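Local structure of glycoside hydrolase family 16 protein (Bacteroides ovatus, 7KR6) at residues N135-Q138 and W139-G143; K105-K108 and Y109-I112; L201-E205 and N206-I210. The protein probably hydrolyses beta-glucan chains as an endo-glucanase of glycoside hydrolase family 16, and is captured here with a fluorinated oligosaccharide label in its glycan-binding pocket. The protein carries 1 engineered substitution. All blocks are in the same frame, centred on the assembly; numbering follows the deposited sequence.

Contact 1 (N135-Q138 and W139-G143). With BGC (beta-D-glucopyranose), chain C; BGC (beta-D-glucopyranose), chain B; G2F (2-deoxy-2-fluoro-alpha-D-glucopyranose), chain D.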
ATOM      1  N   ASN A 135      17.712  -2.400 -17.969  1.00 24.58           N
ATOM      2  CA  ASN A 135      17.877  -3.738 -18.587  1.00 25.55           C
ATOM      3  C   ASN A 135      16.637  -3.946 -19.436  1.00 25.68           C
ATOM      4  O   ASN A 135      15.741  -3.075 -19.413  1.00 31.16           O
ATOM      5  CB  ASN A 135      18.118  -4.788 -17.497  1.00 28.84           C
ATOM      6  CG  ASN A 135      16.983  -4.826 -16.498  1.00 25.93           C
ATOM      7  OD1 ASN A 135      15.856  -5.060 -16.877  1.00 24.73           O
ATOM      8  ND2 ASN A 135      17.283  -4.611 -15.224  1.00 32.72           N
ATOM      9  N   ASP A 136      16.513  -5.103 -20.060  1.00 30.80           N
ATOM     10  CA  ASP A 136      15.356  -5.359 -20.937  1.00 35.23           C
ATOM     11  C   ASP A 136      14.364  -6.310 -20.266  1.00 32.01           C
ATOM     12  O   ASP A 136      13.492  -6.843 -20.981  1.00 35.63           O
ATOM     13  CB  ASP A 136      15.837  -5.826 -22.311  1.00 44.09           C
ATOM     14  CG  ASP A 136      16.381  -4.678 -23.151  1.00 48.26           C
ATOM     15  OD1 ASP A 136      15.825  -3.517 -23.067  1.00 49.77           O
ATOM     16  OD2 ASP A 136      17.349  -4.942 -23.885  1.00 57.28           O
ATOM     17  N   LYS A 137      14.370  -6.421 -18.930  1.00 29.50           N
ATOM     18  CA  LYS A 137      13.333  -7.213 -18.226  1.00 30.18           C
ATOM     19  C   LYS A 137      12.056  -6.384 -18.157  1.00 29.69           C
ATOM     20  O   LYS A 137      12.178  -5.181 -18.096  1.00 33.97           O
ATOM     21  CB  LYS A 137      13.823  -7.642 -16.849  1.00 29.09           C
ATOM     22  CG  LYS A 137      15.105  -8.453 -16.911  1.00 32.85           C
ATOM     23  CD  LYS A 137      15.460  -9.096 -15.628  1.00 40.68           C
ATOM     24  CE  LYS A 137      16.410 -10.262 -15.792  1.00 45.34           C
ATOM     25  NZ  LYS A 137      17.801  -9.838 -15.495  1.00 52.20           N
ATOM     26  N   GLN A 138      10.910  -7.034 -18.278  1.00 33.78           N
ATOM     27  CA  GLN A 138       9.618  -6.321 -18.207  1.00 37.97           C
ATOM     28  C   GLN A 138       9.344  -6.061 -16.723  1.00 34.50           C
ATOM     29  O   GLN A 138       9.667  -6.990 -15.928  1.00 30.57           O
ATOM     30  CB  GLN A 138       8.483  -7.131 -18.821  1.00 42.85           C
ATOM     31  CG  GLN A 138       7.267  -6.249 -19.075  1.00 48.10           C
ATOM     32  CD  GLN A 138       6.251  -6.901 -19.972  1.00 52.24           C
ATOM     33  OE1 GLN A 138       6.454  -8.018 -20.452  1.00 58.21           O
ATOM     34  NE2 GLN A 138       5.132  -6.220 -20.165  1.00 49.93           N
ATOM     35  N   TRP A 139       8.799  -4.874 -16.403  1.00 32.17           N
ATOM     36  CA  TRP A 139       8.305  -4.557 -15.029  1.00 29.71           C
ATOM     37  C   TRP A 139       7.501  -5.754 -14.563  1.00 27.67           C
ATOM     38  O   TRP A 139       6.684  -6.280 -15.315  1.00 29.95           O
ATOM     39  CB  TRP A 139       7.459  -3.266 -15.027  1.00 28.86           C
ATOM     40  CG  TRP A 139       7.018  -2.792 -13.671  1.00 25.52           C
ATOM     41  CD1 TRP A 139       7.595  -1.828 -12.873  1.00 24.01           C
ATOM     42  CD2 TRP A 139       5.866  -3.255 -12.958  1.00 23.38           C
ATOM     43  NE1 TRP A 139       6.907  -1.706 -11.698  1.00 24.97           N
ATOM     44  CE2 TRP A 139       5.805  -2.538 -11.740  1.00 22.92           C
ATOM     45  CE3 TRP A 139       4.889  -4.218 -13.236  1.00 24.53           C
ATOM     46  CZ2 TRP A 139       4.817  -2.788 -10.805  1.00 25.80           C
ATOM     47  CZ3 TRP A 139       3.893  -4.443 -12.315  1.00 25.17           C
ATOM     48  CH2 TRP A 139       3.868  -3.741 -11.111  1.00 27.59           C
ATOM     49  N   PRO A 140       7.600  -6.213 -13.293  1.00 22.57           N
ATOM     50  CA  PRO A 140       8.445  -5.610 -12.272  1.00 20.87           C
ATOM     51  C   PRO A 140       9.836  -6.224 -12.162  1.00 20.41           C
ATOM     52  O   PRO A 140      10.574  -5.874 -11.270  1.00 20.07           O
ATOM     53  CB  PRO A 140       7.662  -5.932 -10.988  1.00 21.75           C
ATOM     54  CG  PRO A 140       7.062  -7.286 -11.255  1.00 22.49           C
ATOM     55  CD  PRO A 140       6.772  -7.282 -12.742  1.00 21.94           C
ATOM     56  N   ALA A 141      10.194  -7.134 -13.066  1.00 20.95           N
ATOM     57  CA  ALA A 141      11.502  -7.815 -12.949  1.00 23.63           C
ATOM     58  C   ALA A 141      12.672  -6.862 -13.212  1.00 21.24           C
ATOM     59  O   ALA A 141      13.815  -7.205 -12.868  1.00 23.27           O
ATOM     60  CB  ALA A 141      11.511  -8.985 -13.907  1.00 25.61           C
ATOM     61  N   CYS A 142      12.453  -5.695 -13.844  1.00 20.11           N
ATOM     62  CA  CYS A 142      13.521  -4.679 -13.978  1.00 21.96           C
ATOM     63  C   CYS A 142      13.765  -3.988 -12.631  1.00 20.94           C
ATOM     64  O   CYS A 142      14.826  -3.427 -12.469  1.00 21.01           O
ATOM     65  CB  CYS A 142      13.167  -3.650 -15.024  1.00 22.43           C
ATOM     66  SG  CYS A 142      11.551  -2.877 -14.746  1.00 22.41           S
ATOM     67  N   GLY A 143      12.811  -4.089 -11.692  1.00 19.35           N
ATOM     68  CA  GLY A 143      12.888  -3.358 -10.420  1.00 19.16           C
ATOM     69  C   GLY A 143      12.389  -1.937 -10.600  1.00 18.21           C
ATOM     70  O   GLY A 143      12.555  -1.333 -11.675  1.00 18.50           O
TER
HETATM   71  C2  BGC C   2       2.612  -0.174 -13.476  1.00 17.88           C
HETATM   72  C3  BGC C   2       3.134  -1.219 -14.496  1.00 19.17           C
HETATM   73  C4  BGC C   2       4.084  -0.618 -15.508  1.00 20.04           C
HETATM   74  C5  BGC C   2       5.241   0.143 -14.830  1.00 19.09           C
HETATM   75  C6  BGC C   2       6.180   0.859 -15.768  1.00 18.52           C
HETATM   76  C1  BGC C   2       3.836   0.523 -12.946  1.00 18.49           C
HETATM   77  O2  BGC C   2       1.823  -0.729 -12.466  1.00 20.15           O
HETATM   78  O3  BGC C   2       1.955  -1.783 -15.080  1.00 21.33           O
HETATM   79  O4  BGC C   2       4.603  -1.679 -16.356  1.00 22.69           O
HETATM   80  O5  BGC C   2       4.648   1.136 -13.934  1.00 19.34           O
HETATM   81  O6  BGC C   2       5.464   1.834 -16.566  1.00 21.37           O
HETATM   82  C2  BGC B   3       5.434  -2.447 -18.397  1.00 27.14           C
HETATM   83  C3  BGC B   3       5.134  -2.500 -19.894  1.00 31.79           C
HETATM   84  C4  BGC B   3       3.692  -2.858 -20.092  1.00 32.89           C
HETATM   85  C5  BGC B   3       2.799  -1.885 -19.311  1.00 30.63           C
HETATM   86  C6  BGC B   3       1.343  -2.220 -19.495  1.00 28.50           C
HETATM   87  C1  BGC B   3       4.487  -1.452 -17.696  1.00 24.72           C
HETATM   88  O2  BGC B   3       6.768  -2.015 -18.216  1.00 31.22           O
HETATM   89  O3  BGC B   3       5.925  -3.570 -20.399  1.00 33.73           O
HETATM   90  O4  BGC B   3       3.376  -2.693 -21.485  1.00 36.91           O
HETATM   91  O5  BGC B   3       3.173  -1.915 -17.922  1.00 24.78           O
HETATM   92  O6  BGC B   3       0.961  -3.473 -18.951  1.00 32.94           O
HETATM   93  C1  G2F D   1       5.886   2.626  -9.473  1.00 17.26           C
HETATM   94  C2  G2F D   1       4.785   1.868 -10.132  1.00 18.10           C
HETATM   95  C3  G2F D   1       4.510   2.383 -11.529  1.00 17.79           C
HETATM   96  C4  G2F D   1       4.147   3.843 -11.420  1.00 16.81           C
HETATM   97  C5  G2F D   1       5.378   4.563 -10.787  1.00 17.43           C
HETATM   98  C6  G2F D   1       5.297   6.066 -10.656  1.00 18.70           C
HETATM   99  O3  G2F D   1       3.480   1.616 -12.143  1.00 18.78           O
HETATM  100  O4  G2F D   1       3.821   4.329 -12.770  1.00 18.64           O
HETATM  101  O5  G2F D   1       5.692   4.048  -9.478  1.00 18.90           O
HETATM  102  O6  G2F D   1       4.030   6.443  -9.998  1.00 19.33           O
HETATM  103  F2  G2F D   1       5.091   0.474 -10.069  1.00 20.54           F

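Contact 2 (K105-K108 and Y109-I112)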
ATOM      1  N   LYS A 105      21.248   7.296 -19.372  1.00 22.57           N
ATOM      2  CA  LYS A 105      21.903   7.675 -18.113  1.00 23.06           C
ATOM      3  C   LYS A 105      21.388   6.712 -17.053  1.00 21.26           C
ATOM      4  O   LYS A 105      20.173   6.746 -16.712  1.00 23.07           O
ATOM      5  CB  LYS A 105      21.588   9.112 -17.722  1.00 23.49           C
ATOM      6  CG  LYS A 105      22.402   9.672 -16.579  1.00 27.73           C
ATOM      7  CD  LYS A 105      23.905   9.785 -16.824  1.00 35.29           C
ATOM      8  CE  LYS A 105      24.212  10.316 -18.210  1.00 39.04           C
ATOM      9  NZ  LYS A 105      25.635  10.707 -18.363  1.00 44.09           N
ATOM     10  N   SER A 106      22.280   5.931 -16.497  1.00 20.53           N
ATOM     11  CA  SER A 106      21.926   4.969 -15.431  1.00 21.23           C
ATOM     12  C   SER A 106      23.087   4.865 -14.448  1.00 22.99           C
ATOM     13  O   SER A 106      24.196   5.310 -14.770  1.00 23.70           O
ATOM     14  CB  SER A 106      21.515   3.655 -15.975  1.00 21.95           C
ATOM     15  OG  SER A 106      22.610   2.973 -16.609  1.00 23.93           O
ATOM     16  N   PHE A 107      22.802   4.420 -13.243  1.00 22.90           N
ATOM     17  CA  PHE A 107      23.797   4.443 -12.156  1.00 22.55           C
ATOM     18  C   PHE A 107      23.412   3.420 -11.087  1.00 21.44           C
ATOM     19  O   PHE A 107      22.304   2.922 -11.105  1.00 21.17           O
ATOM     20  CB  PHE A 107      23.917   5.837 -11.577  1.00 24.85           C
ATOM     21  CG  PHE A 107      22.690   6.249 -10.798  1.00 22.80           C
ATOM     22  CD1 PHE A 107      21.562   6.685 -11.486  1.00 27.67           C
ATOM     23  CD2 PHE A 107      22.669   6.209  -9.414  1.00 27.07           C
ATOM     24  CE1 PHE A 107      20.406   7.021 -10.786  1.00 24.70           C
ATOM     25  CE2 PHE A 107      21.533   6.606  -8.722  1.00 24.27           C
ATOM     26  CZ  PHE A 107      20.414   7.006  -9.413  1.00 23.60           C
ATOM     27  N   LYS A 108      24.346   3.161 -10.183  1.00 22.41           N
ATOM     28  CA  LYS A 108      24.199   2.154  -9.112  1.00 24.34           C
ATOM     29  C   LYS A 108      24.892   2.719  -7.887  1.00 22.71           C
ATOM     30  O   LYS A 108      26.048   3.228  -8.008  1.00 23.32           O
ATOM     31  CB  LYS A 108      24.835   0.841  -9.603  1.00 28.09           C
ATOM     32  CG  LYS A 108      25.065  -0.238  -8.572  1.00 29.73           C
ATOM     33  CD  LYS A 108      25.835  -1.452  -9.080  1.00 33.36           C
ATOM     34  CE  LYS A 108      25.990  -2.476  -7.972  1.00 36.88           C
ATOM     35  NZ  LYS A 108      26.573  -3.751  -8.446  1.00 38.80           N
ATOM     36  N   TYR A 109      24.262   2.602  -6.722  1.00 20.75           N
ATOM     37  CA  TYR A 109      24.866   2.925  -5.417  1.00 20.81           C
ATOM     38  C   TYR A 109      25.418   4.357  -5.393  1.00 23.93           C
ATOM     39  O   TYR A 109      26.587   4.561  -4.962  1.00 26.84           O
ATOM     40  CB  TYR A 109      25.973   1.909  -5.083  1.00 21.21           C
ATOM     41  CG  TYR A 109      25.603   0.462  -4.889  1.00 23.50           C
ATOM     42  CD1 TYR A 109      24.300  -0.008  -4.709  1.00 22.72           C
ATOM     43  CD2 TYR A 109      26.613  -0.488  -4.829  1.00 24.71           C
ATOM     44  CE1 TYR A 109      24.011  -1.360  -4.535  1.00 24.32           C
ATOM     45  CE2 TYR A 109      26.339  -1.830  -4.630  1.00 27.49           C
ATOM     46  CZ  TYR A 109      25.041  -2.288  -4.509  1.00 26.25           C
ATOM     47  OH  TYR A 109      24.804  -3.630  -4.332  1.00 25.18           O
ATOM     48  N   ARG A 110      24.648   5.335  -5.858  1.00 22.97           N
ATOM     49  CA  ARG A 110      24.994   6.760  -5.691  1.00 23.03           C
ATOM     50  C   ARG A 110      23.760   7.473  -5.164  1.00 22.37           C
ATOM     51  O   ARG A 110      22.650   6.954  -5.353  1.00 24.43           O
ATOM     52  CB  ARG A 110      25.369   7.442  -7.006  1.00 29.99           C
ATOM     53  CG  ARG A 110      26.537   6.799  -7.738  1.00 33.58           C
ATOM     54  CD  ARG A 110      27.828   6.902  -6.985  1.00 43.45           C
ATOM     55  NE  ARG A 110      28.888   6.545  -7.926  1.00 55.78           N
ATOM     56  CZ  ARG A 110      29.689   7.403  -8.563  1.00 53.49           C
ATOM     57  NH1 ARG A 110      30.596   6.936  -9.403  1.00 55.96           N
ATOM     58  NH2 ARG A 110      29.597   8.710  -8.365  1.00 55.55           N
ATOM     59  N   LYS A 111      23.989   8.608  -4.537  1.00 21.28           N
ATOM     60  CA  LYS A 111      22.885   9.505  -4.121  1.00 21.69           C
ATOM     61  C   LYS A 111      22.338  10.230  -5.338  1.00 22.68           C
ATOM     62  O   LYS A 111      23.135  10.796  -6.125  1.00 23.88           O
ATOM     63  CB  LYS A 111      23.407  10.488  -3.094  1.00 22.50           C
ATOM     64  CG  LYS A 111      22.328  11.360  -2.471  1.00 25.68           C
ATOM     65  CD  LYS A 111      22.849  12.350  -1.449  1.00 27.38           C
ATOM     66  CE  LYS A 111      21.719  12.855  -0.592  1.00 30.83           C
ATOM     67  NZ  LYS A 111      22.182  13.906   0.336  1.00 30.26           N
ATOM     68  N   ILE A 112      21.005  10.253  -5.505  1.00 22.10           N
ATOM     69  CA  ILE A 112      20.369  11.049  -6.565  1.00 19.77           C
ATOM     70  C   ILE A 112      19.444  12.064  -5.873  1.00 20.39           C
ATOM     71  O   ILE A 112      18.838  11.721  -4.812  1.00 22.09           O
ATOM     72  CB  ILE A 112      19.631  10.201  -7.612  1.00 21.16           C
ATOM     73  CG1 ILE A 112      18.999  11.100  -8.679  1.00 20.36           C
ATOM     74  CG2 ILE A 112      18.667   9.262  -6.927  1.00 21.46           C
ATOM     75  CD1 ILE A 112      18.386  10.378  -9.822  1.00 20.53           C
TER

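Contact 3 (L201-E205 and N206-I210)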
ATOM      1  N   LEU A 201      17.481  10.345  -2.785  1.00 19.12           N
ATOM      2  CA  LEU A 201      17.579   8.897  -2.538  1.00 17.55           C
ATOM      3  C   LEU A 201      19.039   8.556  -2.312  1.00 19.06           C
ATOM      4  O   LEU A 201      19.844   8.801  -3.242  1.00 20.44           O
ATOM      5  CB  LEU A 201      17.066   8.108  -3.739  1.00 17.79           C
ATOM      6  CG  LEU A 201      17.279   6.603  -3.624  1.00 18.56           C
ATOM      7  CD1 LEU A 201      16.336   5.967  -2.623  1.00 20.69           C
ATOM      8  CD2 LEU A 201      17.130   5.939  -4.950  1.00 18.29           C
ATOM      9  N   ASP A 202      19.331   7.996  -1.156  1.00 19.32           N
ATOM     10  CA  ASP A 202      20.631   7.364  -0.840  1.00 20.23           C
ATOM     11  C   ASP A 202      20.498   5.882  -1.163  1.00 20.95           C
ATOM     12  O   ASP A 202      19.468   5.259  -0.831  1.00 21.18           O
ATOM     13  CB  ASP A 202      21.003   7.583   0.610  1.00 20.57           C
ATOM     14  CG  ASP A 202      21.566   8.954   0.904  1.00 27.44           C
ATOM     15  OD1 ASP A 202      22.654   9.274   0.342  1.00 28.91           O
ATOM     16  OD2 ASP A 202      20.968   9.651   1.738  1.00 25.69           O
ATOM     17  N   TRP A 203      21.538   5.282  -1.717  1.00 21.28           N
ATOM     18  CA  TRP A 203      21.458   3.894  -2.207  1.00 18.30           C
ATOM     19  C   TRP A 203      22.835   3.265  -1.972  1.00 21.66           C
ATOM     20  O   TRP A 203      23.825   3.835  -2.469  1.00 21.56           O
ATOM     21  CB  TRP A 203      21.080   3.920  -3.676  1.00 20.02           C
ATOM     22  CG  TRP A 203      21.013   2.606  -4.376  1.00 17.56           C
ATOM     23  CD1 TRP A 203      20.966   1.339  -3.876  1.00 17.60           C
ATOM     24  CD2 TRP A 203      20.898   2.494  -5.796  1.00 18.27           C
ATOM     25  NE1 TRP A 203      20.787   0.448  -4.895  1.00 20.84           N
ATOM     26  CE2 TRP A 203      20.788   1.124  -6.093  1.00 18.34           C
ATOM     27  CE3 TRP A 203      20.883   3.426  -6.830  1.00 19.51           C
ATOM     28  CZ2 TRP A 203      20.652   0.671  -7.409  1.00 20.04           C
ATOM     29  CZ3 TRP A 203      20.757   2.978  -8.134  1.00 19.53           C
ATOM     30  CH2 TRP A 203      20.631   1.609  -8.412  1.00 21.77           C
ATOM     31  N   ASP A 204      22.861   2.218  -1.168  1.00 21.70           N
ATOM     32  CA  ASP A 204      24.077   1.375  -1.006  1.00 22.87           C
ATOM     33  C   ASP A 204      23.653  -0.082  -1.038  1.00 22.09           C
ATOM     34  O   ASP A 204      22.490  -0.348  -1.305  1.00 22.07           O
ATOM     35  CB  ASP A 204      24.861   1.791   0.233  1.00 23.97           C
ATOM     36  CG  ASP A 204      24.220   1.480   1.584  1.00 29.06           C
ATOM     37  OD1 ASP A 204      23.258   0.719   1.644  1.00 23.59           O
ATOM     38  OD2 ASP A 204      24.766   1.983   2.612  1.00 32.71           O
ATOM     39  N   GLU A 205      24.558  -1.023  -0.749  1.00 21.72           N
ATOM     40  CA  GLU A 205      24.221  -2.456  -0.865  1.00 22.60           C
ATOM     41  C   GLU A 205      23.181  -2.889   0.176  1.00 19.72           C
ATOM     42  O   GLU A 205      22.626  -3.963  -0.026  1.00 22.88           O
ATOM     43  CB  GLU A 205      25.480  -3.337  -0.817  1.00 25.39           C
ATOM     44  CG  GLU A 205      26.206  -3.286   0.497  1.00 30.07           C
ATOM     45  CD  GLU A 205      27.556  -3.995   0.478  1.00 39.32           C
ATOM     46  OE1 GLU A 205      27.876  -4.588  -0.550  1.00 45.99           O
ATOM     47  OE2 GLU A 205      28.268  -3.930   1.485  1.00 46.86           O
ATOM     48  N   ASN A 206      22.925  -2.091   1.224  1.00 20.99           N
ATOM     49  CA  ASN A 206      22.024  -2.469   2.321  1.00 21.85           C
ATOM     50  C   ASN A 206      20.702  -1.702   2.268  1.00 20.16           C
ATOM     51  O   ASN A 206      19.688  -2.304   2.574  1.00 19.85           O
ATOM     52  CB  ASN A 206      22.696  -2.266   3.671  1.00 23.11           C
ATOM     53  CG  ASN A 206      23.854  -3.225   3.844  1.00 27.70           C
ATOM     54  OD1 ASN A 206      24.975  -2.811   4.141  1.00 34.28           O
ATOM     55  ND2 ASN A 206      23.640  -4.469   3.479  1.00 25.81           N
ATOM     56  N   ASN A 207      20.736  -0.422   1.931  1.00 20.09           N
ATOM     57  CA  ASN A 207      19.589   0.495   2.171  1.00 19.87           C
ATOM     58  C   ASN A 207      19.284   1.413   1.004  1.00 18.98           C
ATOM     59  O   ASN A 207      20.183   1.931   0.303  1.00 20.40           O
ATOM     60  CB  ASN A 207      19.859   1.356   3.402  1.00 20.37           C
ATOM     61  CG  ASN A 207      20.027   0.529   4.662  1.00 23.84           C
ATOM     62  OD1 ASN A 207      21.082   0.594   5.316  1.00 33.17           O
ATOM     63  ND2 ASN A 207      19.019  -0.225   5.015  1.00 20.76           N
ATOM     64  N   LEU A 208      17.976   1.655   0.825  1.00 19.34           N
ATOM     65  CA  LEU A 208      17.451   2.778   0.029  1.00 18.14           C
ATOM     66  C   LEU A 208      16.842   3.760   1.025  1.00 17.67           C
ATOM     67  O   LEU A 208      15.919   3.343   1.735  1.00 19.19           O
ATOM     68  CB  LEU A 208      16.385   2.242  -0.924  1.00 19.37           C
ATOM     69  CG  LEU A 208      16.900   1.352  -2.044  1.00 19.51           C
ATOM     70  CD1 LEU A 208      15.727   0.747  -2.775  1.00 19.50           C
ATOM     71  CD2 LEU A 208      17.794   2.116  -3.020  1.00 20.11           C
ATOM     72  N   THR A 209      17.363   4.975   1.127  1.00 17.81           N
ATOM     73  CA  THR A 209      16.847   5.957   2.097  1.00 19.02           C
ATOM     74  C   THR A 209      16.372   7.166   1.342  1.00 17.92           C
ATOM     75  O   THR A 209      17.167   7.791   0.620  1.00 18.52           O
ATOM     76  CB  THR A 209      17.889   6.341   3.134  1.00 19.04           C
ATOM     77  OG1 THR A 209      18.194   5.149   3.829  1.00 21.37           O
ATOM     78  CG2 THR A 209      17.393   7.461   4.034  1.00 19.89           C
ATOM     79  N   ILE A 210      15.091   7.493   1.483  1.00 18.28           N
ATOM     80  CA  ILE A 210      14.458   8.678   0.900  1.00 18.32           C
ATOM     81  C   ILE A 210      14.495   9.838   1.898  1.00 17.99           C
ATOM     82  O   ILE A 210      14.130   9.613   3.070  1.00 18.27           O
ATOM     83  CB  ILE A 210      13.018   8.340   0.432  1.00 20.06           C
ATOM     84  CG1 ILE A 210      12.977   7.305  -0.706  1.00 20.86           C
ATOM     85  CG2 ILE A 210      12.360   9.606  -0.016  1.00 19.34           C
ATOM     86  CD1 ILE A 210      13.090   5.876  -0.271  1.00 19.89           C
TER
HETATM   87  O   HOH W   1      18.319  10.308   1.356  1.00 21.75           O
HETATM   88  O   HOH W   2      23.068   2.622   4.464  1.00 38.74           O

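Contact 1 (N135-Q138 and W139-G143)
Gln138 and Ala141 close a tight loop beside the glycan pocket of this family 16 fold, between strand 125-133 and strand 144-150. The backbone N of Ala141 donates to Gln138 O over 2.9 Å, in the carbonyl plane and on a lone pair, although the N-H...O angle of 133° is well short of straight. Between these two residues, the peptide bond preceding Pro140 is cis, and a type I turn from Pro140 to Gly143 follows. On the inner side of the loop packing is close. Ala141 CB lies 3.4 Å from Gln138 O, and CB of the buried Cys142 packs against Lys137 O and Asn135 OD1, 3.6 Å from each. The latter is already engaged: Asn135 OD1 accepts from Lys137 N in an Asx turn, at 2.9 Å. CG of Asn135 sits between its own backbone N and carbonyl carbon (chi1 58°), which turns the amide back toward the N-H of Lys137.

The outer side is looser. Lys137 starts toward Ala141 and Cys142, then its exposed end leads away, while Asp136 faces outward to a salt bridge with Lys102. Gln138, also exposed, reaches along an extended side chain to the sugar, its NE2 making a weak hydrogen bond with O3 of the chain B glucose. Toward the glycan, Trp139 is packed on both ring faces. Pro140 CB lies over the ring centre on one face, a placement consistent with the cis peptide bond between the two residues, and the chain C glucose covers the opposite one, with its C3 offset toward the rim. Gly143 leads straight into Glu144, another residue of the glycan pocket. Beyond the chain C glucose, Trp139 NE1 lies 3.3 Å from F2 of the fluoroglucose.

Contact 2 (K105-K108 and Y109-I112)
In the loop that carries the chain from strand 93-107 to strand 112-117, Phe107 folds back against Arg110 and Ile112, while Lys108 and Tyr109 run side by side in the same direction. Phe107 CZ, at the far end of the ring, meets Ile112 CB at 3.8 Å, the two side chains crossing at about a right angle. Near the plane of the ring, at its edge, Phe107 CE2 lies 3.6 Å from Arg110 O, a buried carbonyl oxygen with no polar partner in the model. The lysine is stretched out along the tyrosine, and its CE sits over one face of the Tyr109 ring, 3.7 Å from the centroid, in a CH-pi contact. Both polar tips then turn to one residue, with Lys108 NZ bonded to His229 O and Tyr109 OH to His229 ND1. Tyr109 takes a left-handed backbone conformation (phi 55°) at the bend between the two strands. Arg110 reaches the C-terminal carboxylate of Leu272 through a salt bridge. Around the loop, Phe107 and Ile112 touch Met131 of strand 125-133, Ile271 and Val269 of strand 261-271 flank them, and Ile112 makes a backbone hydrogen bond with Leu201 of strand 197-203.

Contact 3 (L201-E205 and N206-I210)
Trp203 and Leu208 face each other as a non-hydrogen-bonded pair of two antiparallel strands, their side chains lying alongside and pointing the same way. Leu208 CD2 comes in over one face of the indole, 3.7 Å from the centroid of the five-membered ring, and its closest ring atom is Trp203 CD1 at 3.4 Å. Trp203 CG stands anti to its own backbone N (chi1 177°), and Leu208 CG anti to its carbonyl carbon, which brings the methyl group and the ring together. The indole is also fixed at its nitrogen, since Trp203 NE1 donates to Phe228 O.

On the same face of the sheet the pair Leu201 and Ile210 crosses at a slant, with Leu201 CD1 touching Ile210 CD1 at 4.0 Å and also meeting Leu208 CB. These four buried side chains form one apolar patch.

Asp202 and Thr209 point to the other face. They are a hydrogen-bonded pair, with Asp202 N donating to Thr209 O at 2.8 Å and Thr209 N returning the bond to Asp202 O. One water bridges Asp202 OD2 and Thr209 O, and Thr209 OG1 is hydrogen-bonded to Thr219 OG1.

At the reversal, Asp204 N donates to Asn207 O at 3.1 Å, closing the hairpin, while the carboxylate of Asp204 bends over the turn. Its OD1 accepts from Asn206 N at 2.9 Å, from above the carboxylate plane, which makes an Asx turn. The same oxygen also takes Asn207 N at 2.8 Å, nearly along the C-O bond. Asp204 OD2 is linked through a second water to Asn207 OD1.

The arrangement is that of a beta hairpin, strands 197-203 and 207-212, with an aspartate holding the connection and one apolar face turned to the core of the beta-jelly roll common to family 16 enzymes.

Overall arrangement
Along the chain the three contacts follow in series: contact 2, then contact 1, then contact 3. Contacts 2 and 3 are neighbours, their centres about 10 Å apart, and join directly where strand 112-117 pairs with strand 197-203. The indole of Trp203 packs edge-to-face with Tyr109 and meets the Phe107 ring, tying the hairpin to the loop. Contact 1 stands apart, its centre about 17 Å from that of contact 2 and 19 Å from that of contact 3. Strand 125-133 touches all three: Met131 meets contacts 2 and 3, Met132 contact 1. Contact 1 thus belongs to the binding pocket, the other two to the beta framework.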